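PDB 4NAR: putative uronate isomerase from Thermotoga maritima, which is of unproven function, but belongs by sequence to the lactate racemase family and may catalyse the racemisation of lactate or a related hydroxy acid. Local coordinates for residues L26-T37 with L137-I148; G161-G169 with I203-F211. All blocks are in the same frame, centred on the assembly; numbering follows the deposited sequence.

Interaction 1: L26-T37 with L137-I148; sequences LGKVKKVLVVHT and LLFEDFDAIFFI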
loop_
_atom_site.group_PDB
_atom_site.type_symbol
_atom_site.label_atom_id
_atom_site.label_comp_id
_atom_site.label_asym_id
_atom_site.label_seq_id
_atom_site.Cartn_x
_atom_site.Cartn_y
_atom_site.Cartn_z
ATOM N N LEU A 26 -8.531 -28.811 -0.051
ATOM C CA LEU A 26 -8.460 -28.667 -1.505
ATOM C C LEU A 26 -8.593 -30.031 -2.158
ATOM O O LEU A 26 -7.968 -30.994 -1.716
ATOM C CB LEU A 26 -7.148 -28.028 -1.949
ATOM C CG LEU A 26 -7.150 -26.516 -2.173
ATOM C CD1 LEU A 26 -8.549 -25.997 -2.511
ATOM C CD2 LEU A 26 -6.570 -25.797 -0.962
ATOM N N GLY A 27 -9.395 -30.110 -3.216
ATOM C CA GLY A 27 -9.698 -31.383 -3.851
ATOM C C GLY A 27 -8.767 -31.743 -4.994
ATOM O O GLY A 27 -8.171 -32.829 -5.020
ATOM N N LYS A 28 -8.656 -30.828 -5.951
ATOM C CA LYS A 28 -7.766 -30.998 -7.093
ATOM C C LYS A 28 -6.701 -29.904 -7.097
ATOM O O LYS A 28 -7.030 -28.713 -7.033
ATOM C CB LYS A 28 -8.560 -30.927 -8.404
ATOM C CG LYS A 28 -7.681 -30.845 -9.663
ATOM C CD LYS A 28 -8.492 -30.447 -10.892
ATOM C CE LYS A 28 -7.673 -30.608 -12.167
ATOM N NZ LYS A 28 -8.421 -30.181 -13.392
ATOM N N VAL A 29 -5.430 -30.290 -7.165
ATOM C CA VAL A 29 -4.393 -29.291 -7.394
ATOM C C VAL A 29 -3.312 -29.766 -8.341
ATOM O O VAL A 29 -2.446 -30.563 -7.966
ATOM C CB VAL A 29 -3.730 -28.820 -6.088
ATOM C CG1 VAL A 29 -4.458 -27.603 -5.531
ATOM C CG2 VAL A 29 -3.688 -29.953 -5.067
ATOM N N LYS A 30 -3.372 -29.289 -9.576
ATOM C CA LYS A 30 -2.223 -29.403 -10.459
ATOM C C LYS A 30 -1.656 -28.008 -10.710
ATOM O O LYS A 30 -0.455 -27.810 -10.584
ATOM C CB LYS A 30 -2.545 -30.159 -11.762
ATOM C CG LYS A 30 -4.006 -30.142 -12.157
ATOM C CD LYS A 30 -4.321 -31.157 -13.261
ATOM C CE LYS A 30 -3.831 -30.692 -14.631
ATOM N NZ LYS A 30 -4.865 -30.888 -15.699
ATOM N N LYS A 31 -2.532 -27.048 -11.015
ATOM C CA LYS A 31 -2.152 -25.657 -11.296
ATOM C C LYS A 31 -2.677 -24.699 -10.210
ATOM O O LYS A 31 -3.891 -24.616 -9.969
ATOM C CB LYS A 31 -2.713 -25.228 -12.656
ATOM C CG LYS A 31 -1.736 -25.220 -13.821
ATOM C CD LYS A 31 -1.748 -23.830 -14.465
ATOM C CE LYS A 31 -1.641 -23.867 -15.985
ATOM N NZ LYS A 31 -1.733 -22.469 -16.535
ATOM N N VAL A 32 -1.762 -23.962 -9.585
ATOM C CA VAL A 32 -2.085 -23.045 -8.499
ATOM C C VAL A 32 -1.461 -21.661 -8.754
ATOM O O VAL A 32 -0.403 -21.558 -9.375
ATOM C CB VAL A 32 -1.565 -23.637 -7.166
ATOM C CG1 VAL A 32 -0.863 -22.600 -6.303
ATOM C CG2 VAL A 32 -2.683 -24.337 -6.410
ATOM N N LEU A 33 -2.120 -20.597 -8.292
ATOM C CA LEU A 33 -1.559 -19.248 -8.388
ATOM C C LEU A 33 -1.455 -18.611 -7.009
ATOM O O LEU A 33 -2.432 -18.608 -6.233
ATOM C CB LEU A 33 -2.413 -18.355 -9.302
ATOM C CG LEU A 33 -2.021 -16.872 -9.453
ATOM C CD1 LEU A 33 -0.625 -16.722 -10.055
ATOM C CD2 LEU A 33 -3.035 -16.104 -10.293
ATOM N N VAL A 34 -0.276 -18.066 -6.704
ATOM C CA VAL A 34 -0.089 -17.332 -5.462
ATOM C C VAL A 34 0.189 -15.867 -5.761
ATOM O O VAL A 34 1.220 -15.518 -6.354
ATOM C CB VAL A 34 1.039 -17.932 -4.568
ATOM C CG1 VAL A 34 1.247 -17.076 -3.307
ATOM C CG2 VAL A 34 0.713 -19.367 -4.190
ATOM N N VAL A 35 -0.750 -15.016 -5.352
ATOM C CA VAL A 35 -0.609 -13.569 -5.454
ATOM C C VAL A 35 -0.058 -13.055 -4.113
ATOM O O VAL A 35 -0.619 -13.355 -3.046
ATOM C CB VAL A 35 -1.969 -12.899 -5.821
ATOM C CG1 VAL A 35 -1.822 -11.391 -5.916
ATOM C CG2 VAL A 35 -2.508 -13.457 -7.150
ATOM N N HIS A 36 1.048 -12.303 -4.167
ATOM C CA HIS A 36 1.776 -11.897 -2.962
ATOM C C HIS A 36 2.157 -10.419 -2.998
ATOM O O HIS A 36 2.117 -9.783 -4.060
ATOM C CB HIS A 36 3.061 -12.732 -2.793
ATOM C CG HIS A 36 3.972 -12.681 -3.992
ATOM N ND1 HIS A 36 4.930 -11.707 -4.159
ATOM C CD2 HIS A 36 4.046 -13.484 -5.084
ATOM C CE1 HIS A 36 5.558 -11.907 -5.311
ATOM N NE2 HIS A 36 5.044 -12.976 -5.886
ATOM N N THR A 37 2.541 -9.897 -1.830
ATOM C CA THR A 37 3.030 -8.528 -1.681
ATOM C C THR A 37 4.440 -8.413 -2.270
ATOM O O THR A 37 5.089 -9.435 -2.580
ATOM C CB THR A 37 3.054 -8.106 -0.182
ATOM O OG1 THR A 37 3.943 -8.962 0.554
ATOM C CG2 THR A 37 1.651 -8.194 0.437
ATOM N N LEU A 137 -3.963 -13.244 -15.613
ATOM C CA LEU A 137 -3.664 -14.481 -14.881
ATOM C C LEU A 137 -4.795 -14.944 -13.969
ATOM O O LEU A 137 -5.027 -16.148 -13.841
ATOM C CB LEU A 137 -2.369 -14.374 -14.075
ATOM C CG LEU A 137 -1.068 -14.788 -14.771
ATOM C CD1 LEU A 137 0.109 -14.322 -13.918
ATOM C CD2 LEU A 137 -1.002 -16.303 -14.977
ATOM N N LEU A 138 -5.505 -14.001 -13.349
ATOM C CA LEU A 138 -6.662 -14.346 -12.519
ATOM C C LEU A 138 -7.674 -15.268 -13.184
ATOM O O LEU A 138 -8.413 -15.963 -12.483
ATOM C CB LEU A 138 -7.396 -13.097 -12.044
ATOM C CG LEU A 138 -6.638 -12.345 -10.956
ATOM C CD1 LEU A 138 -7.544 -11.264 -10.381
ATOM C CD2 LEU A 138 -6.131 -13.311 -9.877
ATOM N N PHE A 139 -7.713 -15.282 -14.519
ATOM C CA PHE A 139 -8.780 -15.988 -15.235
ATOM C C PHE A 139 -8.321 -17.187 -16.048
ATOM O O PHE A 139 -9.094 -17.733 -16.835
ATOM C CB PHE A 139 -9.577 -15.007 -16.098
ATOM C CG PHE A 139 -9.935 -13.755 -15.355
ATOM C CD1 PHE A 139 -10.897 -13.784 -14.340
ATOM C CD2 PHE A 139 -9.266 -12.568 -15.613
ATOM C CE1 PHE A 139 -11.206 -12.636 -13.617
ATOM C CE2 PHE A 139 -9.566 -11.411 -14.893
ATOM C CZ PHE A 139 -10.539 -11.446 -13.886
ATOM N N GLU A 140 -7.071 -17.590 -15.854
ATOM C CA GLU A 140 -6.545 -18.794 -16.500
ATOM C C GLU A 140 -6.999 -20.059 -15.763
ATOM O O GLU A 140 -7.692 -19.966 -14.746
ATOM C CB GLU A 140 -5.025 -18.725 -16.594
ATOM C CG GLU A 140 -4.555 -17.315 -16.869
ATOM C CD GLU A 140 -3.452 -17.253 -17.893
ATOM O OE1 GLU A 140 -2.686 -18.243 -17.996
ATOM O OE2 GLU A 140 -3.359 -16.215 -18.595
ATOM N N ASP A 141 -6.622 -21.228 -16.278
ATOM C CA ASP A 141 -7.086 -22.493 -15.700
ATOM C C ASP A 141 -6.424 -22.854 -14.360
ATOM O O ASP A 141 -5.725 -23.865 -14.258
ATOM C CB ASP A 141 -6.916 -23.644 -16.711
ATOM C CG ASP A 141 -5.475 -23.764 -17.245
ATOM O OD1 ASP A 141 -4.614 -22.927 -16.880
ATOM O OD2 ASP A 141 -5.204 -24.697 -18.046
ATOM N N PHE A 142 -6.645 -22.049 -13.325
ATOM C CA PHE A 142 -6.109 -22.398 -12.008
ATOM C C PHE A 142 -7.124 -23.159 -11.168
ATOM O O PHE A 142 -8.326 -22.918 -11.260
ATOM C CB PHE A 142 -5.587 -21.169 -11.250
ATOM C CG PHE A 142 -4.320 -20.603 -11.830
ATOM C CD1 PHE A 142 -3.123 -21.318 -11.746
ATOM C CD2 PHE A 142 -4.328 -19.370 -12.484
ATOM C CE1 PHE A 142 -1.944 -20.814 -12.306
ATOM C CE2 PHE A 142 -3.148 -18.846 -13.050
ATOM C CZ PHE A 142 -1.955 -19.569 -12.960
ATOM N N ASP A 143 -6.636 -24.091 -10.358
ATOM C CA ASP A 143 -7.513 -24.844 -9.472
ATOM C C ASP A 143 -7.724 -24.081 -8.170
ATOM O O ASP A 143 -8.757 -24.223 -7.512
ATOM C CB ASP A 143 -6.932 -26.232 -9.193
ATOM C CG ASP A 143 -6.895 -27.107 -10.432
ATOM O OD1 ASP A 143 -5.811 -27.671 -10.726
ATOM O OD2 ASP A 143 -7.949 -27.228 -11.109
ATOM N N ALA A 144 -6.732 -23.281 -7.793
ATOM C CA ALA A 144 -6.852 -22.439 -6.616
ATOM C C ALA A 144 -5.969 -21.218 -6.764
ATOM O O ALA A 144 -4.893 -21.274 -7.383
ATOM C CB ALA A 144 -6.499 -23.203 -5.345
ATOM N N ILE A 145 -6.450 -20.108 -6.212
ATOM C CA ILE A 145 -5.681 -18.880 -6.177
ATOM C C ILE A 145 -5.596 -18.426 -4.730
ATOM O O ILE A 145 -6.621 -18.258 -4.058
ATOM C CB ILE A 145 -6.334 -17.786 -7.008
ATOM C CG1 ILE A 145 -6.608 -18.299 -8.423
ATOM C CG2 ILE A 145 -5.420 -16.565 -7.051
ATOM C CD1 ILE A 145 -7.113 -17.227 -9.382
ATOM N N PHE A 146 -4.370 -18.229 -4.255
ATOM C CA PHE A 146 -4.125 -17.873 -2.869
ATOM C C PHE A 146 -3.595 -16.465 -2.832
ATOM O O PHE A 146 -2.570 -16.164 -3.432
ATOM C CB PHE A 146 -3.089 -18.820 -2.281
ATOM C CG PHE A 146 -3.458 -20.269 -2.427
ATOM C CD1 PHE A 146 -2.948 -21.023 -3.472
ATOM C CD2 PHE A 146 -4.334 -20.874 -1.524
ATOM C CE1 PHE A 146 -3.292 -22.368 -3.613
ATOM C CE2 PHE A 146 -4.685 -22.208 -1.661
ATOM C CZ PHE A 146 -4.159 -22.959 -2.707
ATOM N N PHE A 147 -4.302 -15.589 -2.147
ATOM C CA PHE A 147 -3.853 -14.219 -2.029
ATOM C C PHE A 147 -3.295 -14.029 -0.610
ATOM O O PHE A 147 -4.060 -13.996 0.363
ATOM C CB PHE A 147 -5.020 -13.253 -2.240
ATOM C CG PHE A 147 -5.681 -13.347 -3.597
ATOM C CD1 PHE A 147 -5.392 -12.414 -4.595
ATOM C CD2 PHE A 147 -6.634 -14.344 -3.866
ATOM C CE1 PHE A 147 -6.027 -12.479 -5.853
ATOM C CE2 PHE A 147 -7.268 -14.418 -5.110
ATOM C CZ PHE A 147 -6.971 -13.482 -6.101
ATOM N N ILE A 148 -1.975 -13.915 -0.486
ATOM C CA ILE A 148 -1.362 -13.651 0.812
ATOM C C ILE A 148 -1.236 -12.134 0.953
ATOM O O ILE A 148 -0.360 -11.493 0.346
ATOM C CB ILE A 148 0.028 -14.316 0.939
ATOM C CG1 ILE A 148 -0.054 -15.797 0.544
ATOM C CG2 ILE A 148 0.572 -14.151 2.355
ATOM C CD1 ILE A 148 1.299 -16.497 0.464
HETATM O O HOH W 1 -0.138 -20.013 -17.205
HETATM O O HOH W 2 2.261 -11.783 0.175
#
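Leu33 and Val35 of strand 31-36 lie beside Ile145 and Phe147 of strand 144-148. The two strands are parallel neighbours in a seven-stranded mixed beta-sheet, within the range assigned to the lactate racemase N-terminal domain. Strand 63-68 pairs with the other side of 31-36. The backbone ladder starts at Asp143 N to Lys31 O, continues through Leu33 N to Ala144 O (3.0 Å), and ends at Ile148 N to Val35 O. Leu33 CB sits squarely over one face of the Phe142 ring, 3.6 Å from the ring centroid. With CG swung anti to the backbone N (chi1 176°), the leucine runs alongside Ile145, and its CD2 reaches Ile145 CG2. On the other face of the sheet, Val32 brings both methyls to the Phe146 ring; Val32 CG2 lies 3.5 Å from Phe146 CE1, at the ring edge. Leu26 CD2 meets the same ring near CZ. Helix 45-58 also packs on Phe146, through Leu52 and Leu56.

Charges gather where the strands begin. Lys31 NZ takes the syn lone pair of Asp141 OD1 at 2.9 Å and is bridged by a water to Glu140 OE1. Asp143 OD1 accepts from Lys30 N at 3.1 Å, on its anti side and 24° out of the carboxylate plane.

Interaction 2: G161-G169 with I203-F211; sequences GGLKIVIPG and INRASEMIF. With ACT (acetate ion), chain E; SO4 (sulfate ion), chain C.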
loop_
_atom_site.group_PDB
_atom_site.type_symbol
_atom_site.label_atom_id
_atom_site.label_comp_id
_atom_site.label_asym_id
_atom_site.label_seq_id
_atom_site.Cartn_x
_atom_site.Cartn_y
_atom_site.Cartn_z
ATOM N N GLY A 161 -4.593 -4.668 3.000
ATOM C CA GLY A 161 -5.028 -6.051 3.125
ATOM C C GLY A 161 -6.356 -6.333 2.455
ATOM O O GLY A 161 -6.970 -5.444 1.848
ATOM N N GLY A 162 -6.808 -7.575 2.573
ATOM C CA GLY A 162 -8.000 -7.991 1.858
ATOM C C GLY A 162 -7.930 -7.653 0.375
ATOM O O GLY A 162 -6.900 -7.876 -0.281
ATOM N N LEU A 163 -9.019 -7.093 -0.151
ATOM C CA LEU A 163 -9.111 -6.838 -1.585
ATOM C C LEU A 163 -8.126 -5.768 -2.091
ATOM O O LEU A 163 -7.999 -5.557 -3.305
ATOM C CB LEU A 163 -10.554 -6.503 -1.963
ATOM C CG LEU A 163 -11.474 -7.717 -1.776
ATOM C CD1 LEU A 163 -12.962 -7.303 -1.804
ATOM C CD2 LEU A 163 -11.158 -8.780 -2.854
ATOM N N LYS A 164 -7.407 -5.110 -1.180
ATOM C CA LYS A 164 -6.412 -4.148 -1.631
ATOM C C LYS A 164 -5.302 -4.854 -2.439
ATOM O O LYS A 164 -4.669 -4.255 -3.318
ATOM C CB LYS A 164 -5.813 -3.334 -0.480
ATOM C CG LYS A 164 -5.070 -2.084 -0.990
ATOM C CD LYS A 164 -3.902 -1.656 -0.076
ATOM C CE LYS A 164 -3.208 -0.360 -0.577
ATOM N NZ LYS A 164 -2.037 -0.632 -1.487
ATOM N N ILE A 165 -5.081 -6.135 -2.157
ATOM C CA ILE A 165 -4.133 -6.889 -2.946
ATOM C C ILE A 165 -4.606 -7.077 -4.396
ATOM O O ILE A 165 -3.784 -7.244 -5.302
ATOM C CB ILE A 165 -3.809 -8.245 -2.305
ATOM C CG1 ILE A 165 -2.633 -8.905 -3.042
ATOM C CG2 ILE A 165 -5.034 -9.146 -2.300
ATOM C CD1 ILE A 165 -1.921 -9.984 -2.229
ATOM N N VAL A 166 -5.918 -7.048 -4.632
ATOM C CA VAL A 166 -6.405 -7.130 -6.002
ATOM C C VAL A 166 -6.336 -5.737 -6.643
ATOM O O VAL A 166 -5.785 -5.570 -7.737
ATOM C CB VAL A 166 -7.853 -7.669 -6.074
ATOM C CG1 VAL A 166 -8.317 -7.730 -7.534
ATOM C CG2 VAL A 166 -7.965 -9.041 -5.402
ATOM N N ILE A 167 -6.889 -4.743 -5.950
ATOM C CA ILE A 167 -6.862 -3.348 -6.398
ATOM C C ILE A 167 -6.309 -2.499 -5.255
ATOM O O ILE A 167 -6.939 -2.434 -4.191
ATOM C CB ILE A 167 -8.271 -2.829 -6.725
ATOM C CG1 ILE A 167 -8.947 -3.742 -7.756
ATOM C CG2 ILE A 167 -8.198 -1.388 -7.251
ATOM C CD1 ILE A 167 -10.388 -3.419 -7.980
ATOM N N PRO A 168 -5.157 -1.818 -5.471
ATOM C CA PRO A 168 -4.446 -1.650 -6.756
ATOM C C PRO A 168 -3.496 -2.781 -7.156
ATOM O O PRO A 168 -2.965 -2.728 -8.273
ATOM C CB PRO A 168 -3.584 -0.399 -6.511
ATOM C CG PRO A 168 -3.234 -0.503 -5.024
ATOM C CD PRO A 168 -4.526 -1.028 -4.388
ATOM N N GLY A 169 -3.283 -3.752 -6.267
ATOM C CA GLY A 169 -2.237 -4.756 -6.417
ATOM C C GLY A 169 -1.953 -5.306 -7.810
ATOM O O GLY A 169 -0.792 -5.330 -8.264
ATOM N N ILE A 203 -13.211 -0.254 -4.169
ATOM C CA ILE A 203 -12.455 -1.493 -4.252
ATOM C C ILE A 203 -13.370 -2.705 -4.146
ATOM O O ILE A 203 -13.235 -3.660 -4.929
ATOM C CB ILE A 203 -11.351 -1.545 -3.155
ATOM C CG1 ILE A 203 -10.174 -0.647 -3.556
ATOM C CG2 ILE A 203 -10.877 -2.987 -2.903
ATOM C CD1 ILE A 203 -9.126 -0.505 -2.465
ATOM N N ASN A 204 -14.291 -2.670 -3.178
ATOM C CA ASN A 204 -15.206 -3.789 -2.960
ATOM C C ASN A 204 -16.179 -3.946 -4.121
ATOM O O ASN A 204 -16.463 -5.064 -4.564
ATOM C CB ASN A 204 -15.989 -3.620 -1.661
ATOM C CG ASN A 204 -15.108 -3.749 -0.411
ATOM O OD1 ASN A 204 -13.912 -4.108 -0.488
ATOM N ND2 ASN A 204 -15.711 -3.468 0.757
ATOM N N ARG A 205 -16.680 -2.819 -4.620
ATOM C CA ARG A 205 -17.652 -2.842 -5.713
ATOM C C ARG A 205 -17.035 -3.451 -6.963
ATOM O O ARG A 205 -17.626 -4.331 -7.591
ATOM C CB ARG A 205 -18.199 -1.435 -5.984
ATOM C CG ARG A 205 -19.108 -1.316 -7.209
ATOM C CD ARG A 205 -20.333 -2.223 -7.128
ATOM N NE ARG A 205 -21.228 -2.056 -8.282
ATOM C CZ ARG A 205 -21.455 -3.002 -9.198
ATOM N NH1 ARG A 205 -20.857 -4.195 -9.094
ATOM N NH2 ARG A 205 -22.284 -2.761 -10.216
ATOM N N ALA A 206 -15.825 -3.018 -7.299
ATOM C CA ALA A 206 -15.122 -3.536 -8.469
ATOM C C ALA A 206 -14.734 -5.025 -8.322
ATOM O O ALA A 206 -14.820 -5.813 -9.282
ATOM C CB ALA A 206 -13.912 -2.700 -8.724
ATOM N N SER A 207 -14.328 -5.409 -7.114
ATOM C CA SER A 207 -13.868 -6.772 -6.871
ATOM C C SER A 207 -14.979 -7.790 -7.037
ATOM O O SER A 207 -14.717 -8.949 -7.369
ATOM C CB SER A 207 -13.259 -6.909 -5.478
ATOM O OG SER A 207 -12.182 -6.006 -5.343
ATOM N N GLU A 208 -16.212 -7.362 -6.779
ATOM C CA GLU A 208 -17.366 -8.224 -6.977
ATOM C C GLU A 208 -17.387 -8.765 -8.404
ATOM O O GLU A 208 -17.533 -9.970 -8.626
ATOM C CB GLU A 208 -18.641 -7.442 -6.726
ATOM C CG GLU A 208 -19.249 -7.703 -5.370
ATOM C CD GLU A 208 -20.682 -7.207 -5.290
ATOM O OE1 GLU A 208 -20.892 -5.966 -5.235
ATOM O OE2 GLU A 208 -21.596 -8.067 -5.298
HETATM N N MSE A 209 -17.228 -7.865 -9.370
HETATM C CA MSE A 209 -17.250 -8.250 -10.780
HETATM C C MSE A 209 -16.060 -9.154 -11.132
HETATM O O MSE A 209 -16.149 -10.017 -12.016
HETATM C CB MSE A 209 -17.255 -7.004 -11.665
HETATM C CG MSE A 209 -18.645 -6.484 -12.014
HETATM SE SE MSE A 209 -18.483 -4.747 -12.897
HETATM C CE MSE A 209 -18.009 -3.704 -11.320
ATOM N N ILE A 210 -14.949 -8.941 -10.432
ATOM C CA ILE A 210 -13.751 -9.746 -10.625
ATOM C C ILE A 210 -13.979 -11.168 -10.122
ATOM O O ILE A 210 -13.775 -12.131 -10.870
ATOM C CB ILE A 210 -12.527 -9.099 -9.914
ATOM C CG1 ILE A 210 -12.191 -7.757 -10.574
ATOM C CG2 ILE A 210 -11.311 -10.041 -9.901
ATOM C CD1 ILE A 210 -11.057 -7.009 -9.914
ATOM N N PHE A 211 -14.404 -11.312 -8.866
ATOM C CA PHE A 211 -14.551 -12.651 -8.291
ATOM C C PHE A 211 -15.629 -13.495 -8.954
ATOM O O PHE A 211 -15.577 -14.735 -8.930
ATOM C CB PHE A 211 -14.733 -12.591 -6.785
ATOM C CG PHE A 211 -13.446 -12.396 -6.056
ATOM C CD1 PHE A 211 -12.840 -13.456 -5.403
ATOM C CD2 PHE A 211 -12.811 -11.154 -6.073
ATOM C CE1 PHE A 211 -11.625 -13.272 -4.741
ATOM C CE2 PHE A 211 -11.614 -10.963 -5.441
ATOM C CZ PHE A 211 -11.010 -12.016 -4.768
HETATM C C ACT E . -1.953 -5.576 0.287
HETATM O O ACT E . -2.570 -4.583 0.714
HETATM O OXT ACT E . -1.994 -6.566 1.039
HETATM C CH3 ACT E . -1.223 -5.551 -1.030
HETATM S S SO4 C . 1.209 -0.060 -0.007
HETATM O O1 SO4 C . 0.058 -0.877 0.433
HETATM O O2 SO4 C . 1.948 -0.779 -1.060
HETATM O O3 SO4 C . 0.794 1.248 -0.542
HETATM O O4 SO4 C . 2.074 0.138 1.160
#
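Leu163 meets helix 203-211 with both of its methyl branches. Its segment, 161-169, is a loop with a short 3-10 turn at 163-164, and the contact is an apolar loop-on-helix packing. Leu163 CD2 lies 3.4 Å from Phe211 CE2, while CD1 lies against Ser207 CB and Asn204 OD1. Leu163 CB rests on Ile203 CG2. Ile167 reaches the helix with its CD1, which is 3.7 Å from Ala206 CB. Val166 and Ile210 run antiparallel alongside each other, and Val166 CG1 touches Ile210 CD1. The other Val166 methyl, CG2, comes to the edge of the Phe211 ring, 4.1 Å from Phe211 CE2.

Behind this layer, Leu163 O accepts from both Val166 N and Ile167 N, a tight turn from which the side chains of Leu163, Val166 and Ile167 all set out toward the helix. The peptide bond between Ile167 and Pro168 is cis, and the CB of Pro168 points away from the helix. Further out, helix 241-259 covers Leu163 through Phe245 and Leu246, and Ile132 of strand 130-135 packs on Ala206 and Ile210.

The loop's other side faces bound anions, probably from the crystallisation liquor. Gly161 N donates to acetate O, and Lys164 NZ to sulfate O1 at 2.9 Å. Arg41 binds both ions. Within the helix, Ser207 OG lies beside its own backbone N (chi1 -58°). Ser207 OG donates to Ile203 O at 2.6 Å, from the face of the carbonyl plane opposite Ser207 N.

Overall arrangement
Both contacts are largely buried, and their centres are about 16 Å apart. Interaction 1 joins two strands of one sheet, so backbone hydrogen bonds carry it, with apolar side chains on both faces and charged groups at one exposed end. Interaction 2 sets a loop on a helix and has no hydrogen bond across it; side-chain packing does the work. The two meet directly. Ile165 CD1 of the loop packs on Val35 O and Ile148 O of the strands, and Val166 CG2 approaches the Phe147 ring. Phe245 of helix 241-259 touches both Phe147 and Phe211. The acetate lies near Thr37 of interaction 1 and is bound by Gly161 of interaction 2.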